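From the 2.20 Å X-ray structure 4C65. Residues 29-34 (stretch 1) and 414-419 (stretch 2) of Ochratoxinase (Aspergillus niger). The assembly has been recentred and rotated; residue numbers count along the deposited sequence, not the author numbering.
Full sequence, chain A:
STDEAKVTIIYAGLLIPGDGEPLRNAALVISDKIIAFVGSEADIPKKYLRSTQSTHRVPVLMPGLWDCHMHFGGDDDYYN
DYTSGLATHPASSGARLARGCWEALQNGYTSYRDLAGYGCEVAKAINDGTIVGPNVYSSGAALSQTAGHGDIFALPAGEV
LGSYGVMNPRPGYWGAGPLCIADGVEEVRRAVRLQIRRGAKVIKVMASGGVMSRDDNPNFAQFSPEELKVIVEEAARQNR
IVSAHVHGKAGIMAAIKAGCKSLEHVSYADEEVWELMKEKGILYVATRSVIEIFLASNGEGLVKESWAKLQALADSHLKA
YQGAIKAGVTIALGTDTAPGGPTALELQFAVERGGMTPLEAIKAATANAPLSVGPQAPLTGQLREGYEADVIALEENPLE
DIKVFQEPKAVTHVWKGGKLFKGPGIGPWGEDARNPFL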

ATOM      1  N   VAL A  29     -32.978 -23.098 -45.284  1.00 21.72           N
ATOM      2  CA  VAL A  29     -33.591 -23.794 -44.176  1.00 22.70           C
ATOM      3  C   VAL A  29     -32.730 -23.641 -42.921  1.00 22.27           C
ATOM      4  O   VAL A  29     -31.517 -23.860 -42.960  1.00 21.80           O
ATOM      5  N   ILE A  30     -33.376 -23.272 -41.819  1.00 22.25           N
ATOM      6  CA  ILE A  30     -32.731 -23.252 -40.518  1.00 22.20           C
ATOM      7  C   ILE A  30     -33.216 -24.455 -39.722  1.00 23.39           C
ATOM      8  O   ILE A  30     -34.415 -24.661 -39.575  1.00 23.94           O
ATOM      9  N   SER A  31     -32.272 -25.241 -39.214  1.00 23.76           N
ATOM     10  CA  SER A  31     -32.585 -26.290 -38.247  1.00 25.15           C
ATOM     11  C   SER A  31     -31.870 -25.949 -36.960  1.00 25.01           C
ATOM     12  O   SER A  31     -30.652 -26.006 -36.907  1.00 23.96           O
ATOM     13  N   ASP A  32     -32.643 -25.576 -35.938  1.00 25.84           N
ATOM     14  CA  ASP A  32     -32.111 -25.144 -34.655  1.00 26.30           C
ATOM     15  C   ASP A  32     -31.148 -23.981 -34.836  1.00 25.02           C
ATOM     16  O   ASP A  32     -31.572 -22.923 -35.252  1.00 24.00           O
ATOM     17  N   LYS A  33     -29.860 -24.164 -34.551  1.00 25.88           N
ATOM     18  CA  LYS A  33     -28.897 -23.048 -34.582  1.00 24.77           C
ATOM     19  C   LYS A  33     -28.171 -22.907 -35.887  1.00 23.19           C
ATOM     20  O   LYS A  33     -27.480 -21.912 -36.095  1.00 21.52           O
ATOM     21  N   ILE A  34     -28.324 -23.890 -36.770  1.00 23.48           N
ATOM     22  CA  ILE A  34     -27.505 -24.015 -37.969  1.00 22.86           C
ATOM     23  C   ILE A  34     -28.289 -23.964 -39.269  1.00 22.53           C
ATOM     24  O   ILE A  34     -29.485 -24.119 -39.279  1.00 22.88           O
ATOM     25  N   VAL A 414     -34.350 -10.514 -38.454  1.00 17.88           N
ATOM     26  CA  VAL A 414     -33.017 -10.817 -37.924  1.00 16.85           C
ATOM     27  C   VAL A 414     -33.014 -12.130 -37.133  1.00 16.69           C
ATOM     28  O   VAL A 414     -33.658 -12.237 -36.101  1.00 16.99           O
ATOM     29  N   TRP A 415     -32.287 -13.119 -37.652  1.00 16.56           N
ATOM     30  CA  TRP A 415     -32.003 -14.360 -36.958  1.00 16.53           C
ATOM     31  C   TRP A 415     -30.556 -14.356 -36.442  1.00 15.68           C
ATOM     32  O   TRP A 415     -29.627 -14.045 -37.185  1.00 15.10           O
ATOM     33  N   LYS A 416     -30.391 -14.684 -35.162  1.00 15.77           N
ATOM     34  CA  LYS A 416     -29.074 -14.922 -34.568  1.00 15.22           C
ATOM     35  C   LYS A 416     -29.102 -16.288 -33.913  1.00 15.54           C
ATOM     36  O   LYS A 416     -29.920 -16.545 -33.032  1.00 15.71           O
ATOM     37  N   GLY A 417     -28.206 -17.166 -34.354  1.00 15.73           N
ATOM     38  CA  GLY A 417     -28.182 -18.542 -33.859  1.00 16.48           C
ATOM     39  C   GLY A 417     -29.497 -19.262 -34.072  1.00 17.68           C
ATOM     40  O   GLY A 417     -29.904 -20.072 -33.246  1.00 18.35           O
ATOM     41  N   GLY A 418     -30.173 -18.944 -35.179  1.00 18.06           N
ATOM     42  CA  GLY A 418     -31.466 -19.546 -35.501  1.00 18.97           C
ATOM     43  C   GLY A 418     -32.670 -18.951 -34.787  1.00 19.36           C
ATOM     44  O   GLY A 418     -33.795 -19.292 -35.084  1.00 20.40           O
ATOM     45  N   LYS A 419     -32.430 -18.031 -33.868  1.00 19.07           N
ATOM     46  CA  LYS A 419     -33.489 -17.380 -33.109  1.00 19.61           C
ATOM     47  C   LYS A 419     -33.844 -16.027 -33.717  1.00 18.98           C
ATOM     48  O   LYS A 419     -32.974 -15.236 -34.053  1.00 18.16           O
TER

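Two tight hairpin turns meet here, one from each stretch. Ser-31 to Ile-34 forms a type II' turn, and Lys-416 to Lys-419 forms a type I' turn. Each is closed by a pair of backbone hydrogen bonds, Ser-31 with Ile-34 and Lys-416 with Lys-419. No direct hydrogen bond joins the two stretches. The contact rests on apolar packing, two CA-H...O contacts and a water.

Two buried side chains point toward the other stretch, Ile-30 and Trp-415. Ile-30 has chi1 m and chi2 t. The trans chi2 extends the CG1 branch, which carries CD1 to the indole of Trp-415. Ile-30 CD1 lies 3.7 Å from Trp-415 CD1. Ile-30 CD1 sits 3.8 Å from the centroid of the Trp-415 five-membered ring, 13° off the ring normal. This is a CH-pi contact over one face of the ring. Trp-415 has chi1 at -73° (m) and chi2 at -88°, and in this pose a face of its indole meets the methyl.

The other branch of Ile-30 reaches the second turn. Ile-30 CG2 lies 3.9 Å from Gly-418 CA. Gly-418 has positive phi, which by itself favours glycine. The packing also leaves no room for a side chain: an ideal CB on Gly-418 would point toward the first stretch and fall 1.9 Å from Asp-32 O, a clash. With no CB, the backbones come close. Gly-418 CA lies 3.4 Å from Asp-32 O, and the nearly straight angle at the hydrogen, 167°, fits a CA-H...O contact. A second such contact runs the other way, with Lys-33 CA 3.4 Å from Gly-417 O. Gly-417 also has positive phi, as a type I' turn requires.

Water 1 lies between the two turns. The O of water 1 lies 2.7 Å from Asp-32 O and 3.0 Å from Gly-418 O, placed to donate to either. With atoms elsewhere in the structure counted, acceptors outnumber its protons, so both bonds need not be made at once.

Lys-33 leaves sideways with chi1 m. Lys-33 CG lies 3.6 Å from Gly-417 O, so the base of this side chain packs against the second turn. Its chi2 and chi3 are t, chi4 lies between wells, and the end leads away. The remaining side chains add little. The CB of Asp-32 points away, with chi1 m, and its OD1 is hydrogen-bonded elsewhere in the structure. The CB atoms of Ser-31 (chi1 t), Ile-34 (chi1 m) and Lys-416 (chi1 t) also point away. Lys-419 leaves sideways and is trans at all four chi angles, an extended chain whose end leads away. Val-29 and Val-414, both chi1 t, are out of reach.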

ATOM      1  CB  VAL A  29     -33.776 -25.280 -44.478  1.00 24.27           C
ATOM      2  CG1 VAL A  29     -34.387 -25.991 -43.289  1.00 25.27           C
ATOM      3  CG2 VAL A  29     -34.650 -25.464 -45.712  1.00 25.23           C
ATOM      4  CB  ILE A  30     -33.073 -21.973 -39.714  1.00 21.43           C
ATOM      5  CG1 ILE A  30     -32.626 -20.723 -40.484  1.00 20.64           C
ATOM      6  CG2 ILE A  30     -32.407 -22.015 -38.342  1.00 21.45           C
ATOM      7  CD1 ILE A  30     -32.986 -19.400 -39.810  1.00 20.00           C
ATOM      8  CB  SER A  31     -32.146 -27.660 -38.761  1.00 26.25           C
ATOM      9  OG  SER A  31     -32.430 -28.654 -37.801  1.00 27.80           O
ATOM     10  CB  ASP A  32     -31.496 -26.319 -33.893  1.00 28.04           C
ATOM     11  CG  ASP A  32     -32.548 -27.315 -33.443  1.00 30.55           C
ATOM     12  OD1 ASP A  32     -33.666 -26.869 -33.137  1.00 30.99           O
ATOM     13  OD2 ASP A  32     -32.274 -28.526 -33.422  1.00 32.50           O
ATOM     14  CB  LYS A  33     -27.879 -23.221 -33.469  1.00 26.90           C
ATOM     15  CG  LYS A  33     -28.526 -23.169 -32.096  1.00 29.17           C
ATOM     16  CD  LYS A  33     -27.598 -23.634 -30.987  1.00 31.88           C
ATOM     17  CE  LYS A  33     -28.309 -23.714 -29.645  1.00 35.01           C
ATOM     18  NZ  LYS A  33     -27.574 -23.003 -28.559  1.00 36.26           N
ATOM     19  CB  ILE A  34     -26.717 -25.323 -37.761  1.00 24.49           C
ATOM     20  CG1 ILE A  34     -25.571 -24.900 -36.847  1.00 24.49           C
ATOM     21  CG2 ILE A  34     -26.225 -25.995 -39.039  1.00 24.91           C
ATOM     22  CD1 ILE A  34     -25.605 -25.549 -35.485  1.00 25.88           C
ATOM     23  CB  VAL A 414     -32.478  -9.672 -37.044  1.00 16.28           C
ATOM     24  CG1 VAL A 414     -31.085 -10.008 -36.508  1.00 15.21           C
ATOM     25  CG2 VAL A 414     -32.442  -8.371 -37.836  1.00 16.57           C
ATOM     26  CB  TRP A 415     -32.141 -15.565 -37.896  1.00 17.16           C
ATOM     27  CG  TRP A 415     -33.521 -15.925 -38.257  1.00 18.17           C
ATOM     28  CD1 TRP A 415     -34.358 -16.759 -37.571  1.00 18.88           C
ATOM     29  CD2 TRP A 415     -34.250 -15.455 -39.385  1.00 18.79           C
ATOM     30  NE1 TRP A 415     -35.558 -16.854 -38.221  1.00 19.95           N
ATOM     31  CE2 TRP A 415     -35.515 -16.066 -39.342  1.00 20.01           C
ATOM     32  CE3 TRP A 415     -33.961 -14.573 -40.424  1.00 18.64           C
ATOM     33  CZ2 TRP A 415     -36.496 -15.818 -40.304  1.00 20.94           C
ATOM     34  CZ3 TRP A 415     -34.922 -14.333 -41.373  1.00 19.66           C
ATOM     35  CH2 TRP A 415     -36.176 -14.946 -41.309  1.00 20.82           C
ATOM     36  CB  LYS A 416     -28.737 -13.860 -33.532  1.00 14.88           C
ATOM     37  CG  LYS A 416     -27.307 -13.992 -33.024  1.00 14.48           C
ATOM     38  CD  LYS A 416     -26.975 -13.065 -31.864  1.00 14.38           C
ATOM     39  CE  LYS A 416     -27.369 -13.607 -30.499  1.00 14.62           C
ATOM     40  NZ  LYS A 416     -26.484 -13.028 -29.468  1.00 14.04           N
ATOM     41  CB  LYS A 419     -33.046 -17.208 -31.657  1.00 19.78           C
ATOM     42  CG  LYS A 419     -34.132 -16.615 -30.797  1.00 21.04           C
ATOM     43  CD  LYS A 419     -33.843 -16.660 -29.309  1.00 21.69           C
ATOM     44  CE  LYS A 419     -34.890 -15.805 -28.604  1.00 22.68           C
ATOM     45  NZ  LYS A 419     -34.612 -15.684 -27.153  1.00 23.11           N
TER
HETATM   46  O   HOH W   1     -34.146 -22.257 -35.055  1.00 27.94           O